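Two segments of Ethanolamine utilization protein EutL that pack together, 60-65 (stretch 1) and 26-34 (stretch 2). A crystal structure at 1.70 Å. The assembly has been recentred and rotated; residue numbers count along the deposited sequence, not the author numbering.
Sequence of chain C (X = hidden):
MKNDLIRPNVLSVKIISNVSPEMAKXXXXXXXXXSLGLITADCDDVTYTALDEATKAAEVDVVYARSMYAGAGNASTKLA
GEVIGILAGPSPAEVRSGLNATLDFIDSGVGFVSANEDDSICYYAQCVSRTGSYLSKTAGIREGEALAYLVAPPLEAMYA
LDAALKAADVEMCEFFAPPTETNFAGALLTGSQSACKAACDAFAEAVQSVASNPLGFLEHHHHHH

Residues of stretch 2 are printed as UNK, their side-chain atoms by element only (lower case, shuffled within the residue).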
ATOM      1  N   VAL C  60      -1.087   0.686 -30.584  1.00 24.53           N
ATOM      2  CA  VAL C  60      -0.488   0.490 -29.268  1.00 24.67           C
ATOM      3  C   VAL C  60      -1.412  -0.334 -28.375  1.00 24.24           C
ATOM      4  O   VAL C  60      -2.640  -0.296 -28.512  1.00 26.12           O
ATOM      5  CB  VAL C  60      -0.186   1.815 -28.534  1.00 25.17           C
ATOM      6  CG1 VAL C  60       0.892   2.586 -29.272  1.00 25.57           C
ATOM      7  CG2 VAL C  60      -1.441   2.654 -28.381  1.00 24.26           C
ATOM      8  N   ASP C  61      -0.788  -1.060 -27.458  1.00 23.44           N
ATOM      9  CA  ASP C  61      -1.481  -1.820 -26.409  1.00 23.56           C
ATOM     10  C   ASP C  61      -1.081  -1.263 -25.055  1.00 21.75           C
ATOM     11  O   ASP C  61       0.067  -0.870 -24.868  1.00 22.89           O
ATOM     12  CB  ASP C  61      -1.099  -3.302 -26.443  1.00 27.72           C
ATOM     13  CG  ASP C  61      -1.508  -4.008 -27.720  1.00 33.43           C
ATOM     14  OD1 ASP C  61      -2.662  -3.857 -28.161  1.00 32.57           O
ATOM     15  OD2 ASP C  61      -0.662  -4.742 -28.272  1.00 37.76           O
ATOM     16  N   VAL C  62      -1.996  -1.250 -24.073  1.00 22.94           N
ATOM     17  CA  VAL C  62      -1.579  -0.934 -22.707  1.00 23.36           C
ATOM     18  C   VAL C  62      -1.017  -2.195 -22.091  1.00 24.67           C
ATOM     19  O   VAL C  62      -1.748  -3.182 -21.953  1.00 25.37           O
ATOM     20  CB  VAL C  62      -2.743  -0.408 -21.874  1.00 23.28           C
ATOM     21  CG1 VAL C  62      -2.297  -0.105 -20.427  1.00 24.10           C
ATOM     22  CG2 VAL C  62      -3.328   0.827 -22.563  1.00 23.03           C
ATOM     23  N   VAL C  63       0.268  -2.180 -21.740  1.00 22.62           N
ATOM     24  CA  VAL C  63       0.915  -3.394 -21.239  1.00 23.40           C
ATOM     25  C   VAL C  63       1.252  -3.287 -19.767  1.00 23.79           C
ATOM     26  O   VAL C  63       1.623  -4.290 -19.136  1.00 25.63           O
ATOM     27  CB  VAL C  63       2.194  -3.730 -22.038  1.00 24.08           C
ATOM     28  CG1 VAL C  63       1.816  -4.012 -23.489  1.00 25.22           C
ATOM     29  CG2 VAL C  63       3.246  -2.631 -21.928  1.00 24.86           C
ATOM     30  N   TYR C  64       1.104  -2.090 -19.213  1.00 22.39           N
ATOM     31  CA  TYR C  64       1.386  -1.865 -17.797  1.00 23.33           C
ATOM     32  C   TYR C  64       0.602  -0.661 -17.316  1.00 23.30           C
ATOM     33  O   TYR C  64       0.558   0.379 -17.981  1.00 24.06           O
ATOM     34  CB  TYR C  64       2.895  -1.664 -17.586  1.00 24.04           C
ATOM     35  CG  TYR C  64       3.356  -1.924 -16.156  1.00 22.66           C
ATOM     36  CD1 TYR C  64       3.268  -0.936 -15.198  1.00 22.11           C
ATOM     37  CD2 TYR C  64       3.866  -3.158 -15.790  1.00 24.15           C
ATOM     38  CE1 TYR C  64       3.689  -1.174 -13.867  1.00 22.20           C
ATOM     39  CE2 TYR C  64       4.288  -3.399 -14.496  1.00 24.44           C
ATOM     40  CZ  TYR C  64       4.194  -2.394 -13.539  1.00 23.75           C
ATOM     41  OH  TYR C  64       4.598  -2.666 -12.231  1.00 23.54           O
ATOM     42  N   ALA C  65      -0.049  -0.785 -16.155  1.00 22.48           N
ATOM     43  CA  ALA C  65      -0.881   0.289 -15.644  1.00 22.48           C
ATOM     44  C   ALA C  65      -1.100   0.102 -14.157  1.00 21.41           C
ATOM     45  O   ALA C  65      -1.876  -0.779 -13.755  1.00 23.11           O
ATOM     46  CB  ALA C  65      -2.242   0.314 -16.376  1.00 24.25           C
ATOM     47  N   UNK C  26      10.438  -9.324 -18.488  1.00 32.25           N
ATOM     48  CA  UNK C  26       9.883  -9.002 -17.176  1.00 31.45           C
ATOM     49  C   UNK C  26       8.529  -8.299 -17.290  1.00 31.65           C
ATOM     50  O   UNK C  26       7.699  -8.381 -16.373  1.00 32.42           O
ATOM     51  c   UNK C  26      11.768 -10.003 -14.869  1.00 34.13           C
ATOM     52  c   UNK C  26      10.863  -8.145 -16.360  1.00 31.94           C
ATOM     53  c   UNK C  26      13.018 -10.685 -14.348  1.00 36.53           C
ATOM     54  n   UNK C  26      12.683 -11.763 -13.365  1.00 38.85           N
ATOM     55  c   UNK C  26      12.104  -8.910 -15.899  1.00 32.71           C
ATOM     56  N   UNK C  27       8.302  -7.619 -18.406  1.00 31.31           N
ATOM     57  CA  UNK C  27       7.018  -6.959 -18.654  1.00 31.41           C
ATOM     58  C   UNK C  27       6.031  -7.869 -19.403  1.00 33.75           C
ATOM     59  O   UNK C  27       4.901  -7.466 -19.674  1.00 34.83           O
ATOM     60  c   UNK C  27       7.138  -4.079 -17.503  1.00 29.76           C
ATOM     61  c   UNK C  27       7.955  -4.549 -18.718  1.00 28.82           C
ATOM     62  c   UNK C  27       8.228  -3.391 -19.674  1.00 28.06           C
ATOM     63  c   UNK C  27       7.233  -5.674 -19.449  1.00 29.36           C
ATOM     64  N   UNK C  28       6.469  -9.080 -19.729  1.00 32.73           N
ATOM     65  CA  UNK C  28       5.634 -10.062 -20.416  1.00 35.41           C
ATOM     66  C   UNK C  28       5.060  -9.522 -21.731  1.00 35.19           C
ATOM     67  O   UNK C  28       3.883  -9.726 -22.054  1.00 35.05           O
ATOM     68  c   UNK C  28       3.934 -11.711 -17.304  1.00 55.39           C
ATOM     69  o   UNK C  28       4.207 -12.729 -16.645  1.00 59.34           O
ATOM     70  c   UNK C  28       5.023 -11.135 -18.191  1.00 47.22           C
ATOM     71  o   UNK C  28       2.821 -11.149 -17.250  1.00 57.80           O
ATOM     72  c   UNK C  28       4.504 -10.529 -19.485  1.00 39.82           C
ATOM     73  N   UNK C  29       5.912  -8.846 -22.489  1.00 35.47           N
ATOM     74  CA  UNK C  29       5.522  -8.266 -23.769  1.00 34.34           C
ATOM     75  C   UNK C  29       5.325  -9.322 -24.842  1.00 36.12           C
ATOM     76  O   UNK C  29       5.935 -10.405 -24.794  1.00 37.76           O
ATOM     77  c   UNK C  29       5.651  -5.307 -23.010  1.00 33.62           C
ATOM     78  c   UNK C  29       6.575  -7.281 -24.245  1.00 33.28           C
ATOM     79  c   UNK C  29       7.945  -5.254 -23.992  1.00 32.80           C
ATOM     80  c   UNK C  29       6.902  -6.112 -23.318  1.00 33.14           C
ATOM     81  N   UNK C  30       4.508  -8.982 -25.837  1.00 35.39           N
ATOM     82  CA  UNK C  30       4.372  -9.804 -27.037  1.00 36.59           C
ATOM     83  C   UNK C  30       5.550  -9.588 -27.978  1.00 35.80           C
ATOM     84  O   UNK C  30       6.218  -8.556 -27.918  1.00 34.54           O
ATOM     85  c   UNK C  30       1.803  -9.632 -26.953  1.00 48.33           C
ATOM     86  o   UNK C  30       0.688 -11.248 -25.629  1.00 67.41           O
ATOM     87  c   UNK C  30       1.571 -11.049 -26.488  1.00 61.28           C
ATOM     88  o   UNK C  30       2.262 -11.967 -26.976  1.00 66.42           O
ATOM     89  c   UNK C  30       3.067  -9.482 -27.777  1.00 40.71           C
ATOM     90  N   UNK C  31       5.806 -10.557 -28.875  1.00 40.11           N
ATOM     91  CA  UNK C  31       6.940 -10.455 -29.796  1.00 42.32           C
ATOM     92  C   UNK C  31       6.932  -9.188 -30.644  1.00 41.87           C
ATOM     93  O   UNK C  31       8.000  -8.674 -30.971  1.00 42.36           O
ATOM     94  c   UNK C  31       6.781 -11.699 -30.684  1.00 45.87           C
ATOM     95  c   UNK C  31       6.061 -12.669 -29.846  1.00 46.55           C
ATOM     96  c   UNK C  31       5.109 -11.849 -29.009  1.00 43.71           C
ATOM     97  N   UNK C  32       5.754  -8.677 -30.991  1.00 42.02           N
ATOM     98  CA  UNK C  32       5.694  -7.513 -31.875  1.00 43.49           C
ATOM     99  C   UNK C  32       5.830  -6.189 -31.113  1.00 45.21           C
ATOM    100  O   UNK C  32       5.910  -5.130 -31.735  1.00 50.16           O
ATOM    101  c   UNK C  32       3.161  -7.607 -31.851  1.00 45.34           C
ATOM    102  c   UNK C  32       1.606  -8.580 -30.635  1.00 49.28           C
ATOM    103  c   UNK C  32       4.391  -7.517 -32.687  1.00 43.65           C
ATOM    104  n   UNK C  32       2.700  -8.801 -31.339  1.00 49.49           N
ATOM    105  n   UNK C  32       1.338  -7.288 -30.676  1.00 46.02           N
ATOM    106  c   UNK C  32       2.290  -6.658 -31.438  1.00 43.95           C
ATOM    107  N   UNK C  33       5.877  -6.256 -29.781  1.00 41.00           N
ATOM    108  CA  UNK C  33       6.106  -5.077 -28.944  1.00 39.16           C
ATOM    109  C   UNK C  33       7.593  -4.696 -28.913  1.00 41.86           C
ATOM    110  O   UNK C  33       8.364  -5.235 -28.116  1.00 49.75           O
ATOM    111  n   UNK C  33       3.527  -6.149 -26.382  1.00 33.65           N
ATOM    112  n   UNK C  33       1.953  -5.320 -27.570  1.00 34.79           N
ATOM    113  c   UNK C  33       4.135  -5.441 -27.393  1.00 35.03           C
ATOM    114  c   UNK C  33       3.133  -4.918 -28.140  1.00 35.74           C
ATOM    115  c   UNK C  33       5.623  -5.326 -27.522  1.00 36.17           C
ATOM    116  c   UNK C  33       2.216  -6.067 -26.514  1.00 33.94           C
ATOM    117  N   UNK C  34       7.977  -3.743 -29.743  1.00 35.12           N
ATOM    118  CA  UNK C  34       9.382  -3.376 -29.898  1.00 33.98           C
ATOM    119  C   UNK C  34       9.744  -2.069 -29.209  1.00 30.01           C
ATOM    120  O   UNK C  34      10.916  -1.819 -28.925  1.00 31.75           O
ATOM    121  c   UNK C  34      10.247  -5.637 -31.922  1.00 52.98           C
ATOM    122  c   UNK C  34      10.091  -6.713 -32.990  1.00 58.41           C
ATOM    123  c   UNK C  34       9.365  -4.447 -32.229  1.00 47.33           C
ATOM    124  c   UNK C  34       9.738  -3.250 -31.386  1.00 40.12           C
ATOM    125  n   UNK C  34      10.774  -7.977 -32.602  1.00 62.88           N
TER
HETATM  126  O   HOH W   1       3.717  -5.642 -18.184  1.00 34.22           O

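Position 26 carries four carbons in an unbranched row that ends in a nitrogen. This side chain makes no contact with stretch 1; a linear amine of this length is Lys-26. At position 27 there are four carbons, forked at the second, and no heteroatom. The CA-to-CB bond points sideways, but the end of the chain swings closer, and one methyl lies 3.8 Å from CD2 of Tyr-64, approaching the ring obliquely. A gamma-branched aliphatic chain identifies Leu-27, the methyl being CD2.

Position 28 has three carbons, the third bearing two oxygens, and touches nothing on stretch 1. The carboxylate on a two-carbon arm makes it Glu-28. It is the first residue to leave helical phi/psi after the preceding helix; its phi is positive, 56°, in a Schellman motif. Position 29 repeats the pattern of four carbons forked at the second. Its CA is 7.2 Å from CA of Val-63, and although CB points sideways, one terminal methyl reaches to 3.8 Å from CG2 of Val-63. This is Leu-29, and the methyl is its CD2.

At position 30, three carbons again end in a pair of oxygens; CB points toward stretch 1, yet the side chain makes no contact with it, and the residue is Glu-30. Position 31 shows three carbons closing a ring onto the backbone nitrogen, the signature of Pro-31, whose ring restricts phi, here -56°, in the second place of a type I turn. Position 32 has one carbon followed by a five-membered ring of three carbons and two nitrogens. A ring nitrogen lies 4.0 Å from OD2 of Asp-61, near the ring plane, a looser approach, beyond hydrogen-bonding distance. The imidazole names His-32.

Position 33 has the same composition, one carbon and then a ring of three carbons and two nitrogens, but its CB points toward stretch 1 and the residue is buried. One nitrogen sits 2.8 Å from OD2 of Asp-61, and a ring carbon is 3.7 Å from CG1 of Val-63. This is His-33, with NE2 as the donor to Asp-61 and CE1 against the valine. Its backbone N donates to O of Glu-30 at 3.0 Å, closing the turn. Position 34 ends in a nitrogen after four carbons in a row, Lys-34; its NZ makes a weak hydrogen bond of 3.3 Å to O of Pro-31, and the residue has no contact with stretch 1.

The contact joins one polar anchor to a small apolar patch. The His-33 to Asp-61 bond is nearly linear, at 172°, with the carboxylate oxygen close to the imidazole plane, where the N-H points. Alternate strand residues Asp-61 and Val-63 face the loop, while Val-62 between them points away; Tyr-64 adds its ring beside Leu-27. A water bridges the backbones, donating from its O to O of Leu-27 at 2.6 Å and to O of Val-63 at 2.7 Å, thereby linking two carbonyls, both acceptors.

Stretch 2 (26-34) KLELEPHHK
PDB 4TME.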